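Mitotic checkpoint control protein kinase BUB1 (Drosophila melanogaster, PDB 6JKK) probably acts as an ATP-binding protein kinase of the mitotic checkpoint at the kinetochore, the part described here being its kinase domain. Local coordinates at residues Ser17-Ser21 against Ile22-Met26. Numbering follows the deposited sequence.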
ATOM      1  N   SER A  17     -23.407   7.453  -0.066  1.00 30.70           N
ATOM      2  CA  SER A  17     -24.146   7.767  -1.287  1.00 39.13           C
ATOM      3  C   SER A  17     -23.666   6.930  -2.468  1.00 33.34           C
ATOM      4  O   SER A  17     -24.472   6.389  -3.227  1.00 34.54           O
ATOM      5  CB  SER A  17     -24.019   9.256  -1.619  1.00 45.33           C
ATOM      6  OG  SER A  17     -24.174   9.485  -3.009  1.00 53.17           O
ATOM      7  N   LEU A  18     -22.349   6.826  -2.612  1.00 28.14           N
ATOM      8  CA  LEU A  18     -21.758   6.087  -3.725  1.00 35.19           C
ATOM      9  C   LEU A  18     -22.111   4.605  -3.661  1.00 32.47           C
ATOM     10  O   LEU A  18     -22.508   4.008  -4.668  1.00 28.55           O
ATOM     11  CB  LEU A  18     -20.239   6.272  -3.744  1.00 36.88           C
ATOM     12  CG  LEU A  18     -19.731   7.675  -4.083  1.00 36.85           C
ATOM     13  CD1 LEU A  18     -18.233   7.785  -3.857  1.00 30.76           C
ATOM     14  CD2 LEU A  18     -20.085   8.031  -5.514  1.00 34.01           C
ATOM     15  N   LEU A  19     -21.964   4.017  -2.475  1.00 26.76           N
ATOM     16  CA  LEU A  19     -22.266   2.600  -2.280  1.00 27.03           C
ATOM     17  C   LEU A  19     -23.745   2.318  -2.532  1.00 28.29           C
ATOM     18  O   LEU A  19     -24.109   1.279  -3.099  1.00 30.49           O
ATOM     19  CB  LEU A  19     -21.860   2.148  -0.874  1.00 22.17           C
ATOM     20  CG  LEU A  19     -20.351   2.151  -0.619  1.00 24.41           C
ATOM     21  CD1 LEU A  19     -20.028   1.680   0.793  1.00 23.97           C
ATOM     22  CD2 LEU A  19     -19.646   1.281  -1.653  1.00 20.70           C
ATOM     23  N   GLU A  20     -24.602   3.241  -2.113  1.00 27.61           N
ATOM     24  CA  GLU A  20     -26.030   3.074  -2.356  1.00 33.40           C
ATOM     25  C   GLU A  20     -26.363   3.243  -3.838  1.00 31.60           C
ATOM     26  O   GLU A  20     -27.266   2.584  -4.350  1.00 35.04           O
ATOM     27  CB  GLU A  20     -26.853   4.021  -1.472  1.00 42.54           C
ATOM     28  CG  GLU A  20     -27.067   3.483  -0.057  1.00 55.65           C
ATOM     29  CD  GLU A  20     -27.273   4.579   0.972  1.00 68.67           C
ATOM     30  OE1 GLU A  20     -27.483   5.741   0.566  1.00 74.64           O
ATOM     31  OE2 GLU A  20     -27.218   4.279   2.185  1.00 70.07           O
ATOM     32  N   SER A  21     -25.614   4.098  -4.531  1.00 31.52           N
ATOM     33  CA  SER A  21     -25.871   4.349  -5.951  1.00 40.93           C
ATOM     34  C   SER A  21     -25.613   3.106  -6.810  1.00 39.77           C
ATOM     35  O   SER A  21     -26.172   2.964  -7.900  1.00 34.96           O
ATOM     36  CB  SER A  21     -25.038   5.528  -6.462  1.00 35.62           C
ATOM     37  OG  SER A  21     -23.699   5.144  -6.708  1.00 32.60           O
ATOM     38  N   ILE A  22     -24.775   2.203  -6.308  1.00 32.83           N
ATOM     39  CA  ILE A  22     -24.456   0.975  -7.030  1.00 30.60           C
ATOM     40  C   ILE A  22     -25.026  -0.271  -6.348  1.00 31.74           C
ATOM     41  O   ILE A  22     -24.646  -1.396  -6.694  1.00 28.66           O
ATOM     42  CB  ILE A  22     -22.939   0.794  -7.186  1.00 30.59           C
ATOM     43  CG1 ILE A  22     -22.278   0.627  -5.814  1.00 27.33           C
ATOM     44  CG2 ILE A  22     -22.332   1.976  -7.934  1.00 33.60           C
ATOM     45  CD1 ILE A  22     -20.820   0.330  -5.888  1.00 27.38           C
ATOM     46  N   ASP A  23     -25.928  -0.067  -5.387  1.00 25.39           N
ATOM     47  CA  ASP A  23     -26.600  -1.174  -4.698  1.00 25.24           C
ATOM     48  C   ASP A  23     -25.600  -2.184  -4.128  1.00 26.26           C
ATOM     49  O   ASP A  23     -25.695  -3.386  -4.388  1.00 25.60           O
ATOM     50  CB  ASP A  23     -27.592  -1.870  -5.640  1.00 31.51           C
ATOM     51  CG  ASP A  23     -28.711  -0.950  -6.103  1.00 43.59           C
ATOM     52  OD1 ASP A  23     -29.333  -0.286  -5.246  1.00 44.35           O
ATOM     53  OD2 ASP A  23     -28.964  -0.896  -7.325  1.00 46.81           O
ATOM     54  N   PHE A  24     -24.638  -1.682  -3.361  1.00 23.71           N
ATOM     55  CA  PHE A  24     -23.561  -2.517  -2.849  1.00 22.16           C
ATOM     56  C   PHE A  24     -24.054  -3.580  -1.857  1.00 25.69           C
ATOM     57  O   PHE A  24     -23.611  -4.728  -1.909  1.00 24.97           O
ATOM     58  CB  PHE A  24     -22.469  -1.652  -2.214  1.00 19.44           C
ATOM     59  CG  PHE A  24     -21.242  -2.424  -1.827  1.00 17.62           C
ATOM     60  CD1 PHE A  24     -20.482  -3.070  -2.796  1.00 16.95           C
ATOM     61  CD2 PHE A  24     -20.857  -2.514  -0.501  1.00 17.33           C
ATOM     62  CE1 PHE A  24     -19.350  -3.790  -2.445  1.00 16.65           C
ATOM     63  CE2 PHE A  24     -19.727  -3.226  -0.135  1.00 17.04           C
ATOM     64  CZ  PHE A  24     -18.969  -3.867  -1.106  1.00 18.84           C
ATOM     65  N   SER A  25     -24.969  -3.207  -0.963  1.00 27.71           N
ATOM     66  CA  SER A  25     -25.461  -4.143   0.048  1.00 24.11           C
ATOM     67  C   SER A  25     -26.174  -5.333  -0.590  1.00 27.27           C
ATOM     68  O   SER A  25     -26.001  -6.480  -0.174  1.00 26.58           O
ATOM     69  CB  SER A  25     -26.390  -3.431   1.036  1.00 34.88           C
ATOM     70  OG  SER A  25     -27.508  -2.876   0.363  1.00 43.50           O
ATOM     71  N   MET A  26     -26.966  -5.052  -1.618  1.00 22.92           N
ATOM     72  CA  MET A  26     -27.635  -6.089  -2.382  1.00 32.04           C
ATOM     73  C   MET A  26     -26.628  -7.056  -3.021  1.00 28.37           C
ATOM     74  O   MET A  26     -26.893  -8.256  -3.141  1.00 29.93           O
ATOM     75  CB  MET A  26     -28.506  -5.424  -3.442  1.00 37.54           C
ATOM     76  CG  MET A  26     -28.950  -6.304  -4.574  1.00 49.07           C
ATOM     77  SD  MET A  26     -29.929  -5.323  -5.721  1.00 92.18           S
ATOM     78  CE  MET A  26     -30.977  -4.453  -4.557  1.00 40.90           C
TER
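L19 and F24 sit side by side at the turn that breaks one short helix and starts the next, their side chains pointing the same way. Between these two, the closest side-chain approach is from the CD2 methyl of L19 to CG of F24, 4.0 Å, the methyl meeting the ring obliquely. F24 CG stands anti to the backbone N (chi1 -172°), which carries the ring away from the turn while its CB stays near L19 O. I22 also comes up to L19: its CG1 lies 3.3 Å from L19 O, and its CD1 reaches L19 CD2 only at 4.5 Å. Y96 on helix 92-104 touches both L19 and I22, while Y92 and W93 of that helix reach L19, so this apolar side faces the helix αC region of the kinase N-lobe.

The backbone closes as a Schellman motif, and L19 with F24 makes the apolar contact that goes with it. F24 N donates to L19 O at 3.0 Å, D23 N donates to E20 O at 3.1 Å from above the carbonyl plane, and D23, the C-prime residue, takes the positive phi of 53° that ends the first helix and bends the chain into the next. I22 N offers only weak bonds, to L18 O and L19 O. Against this tight part, the buried L19-F24 pair and the Schellman bonds, E20, S21 and D23 are exposed: the E20 and D23 side chains start away from the turn, whereas S21 folds its OG back onto L18 O at 2.6 Å.

An alanine in place of I22 would probably leave a gap beside L19 O and Y96 and take a neighbour from the L19 CD2 methyl. Polar backbone atoms thus fix the bend between the two helices, while L19 and I22 carry the contact with helix 92-104.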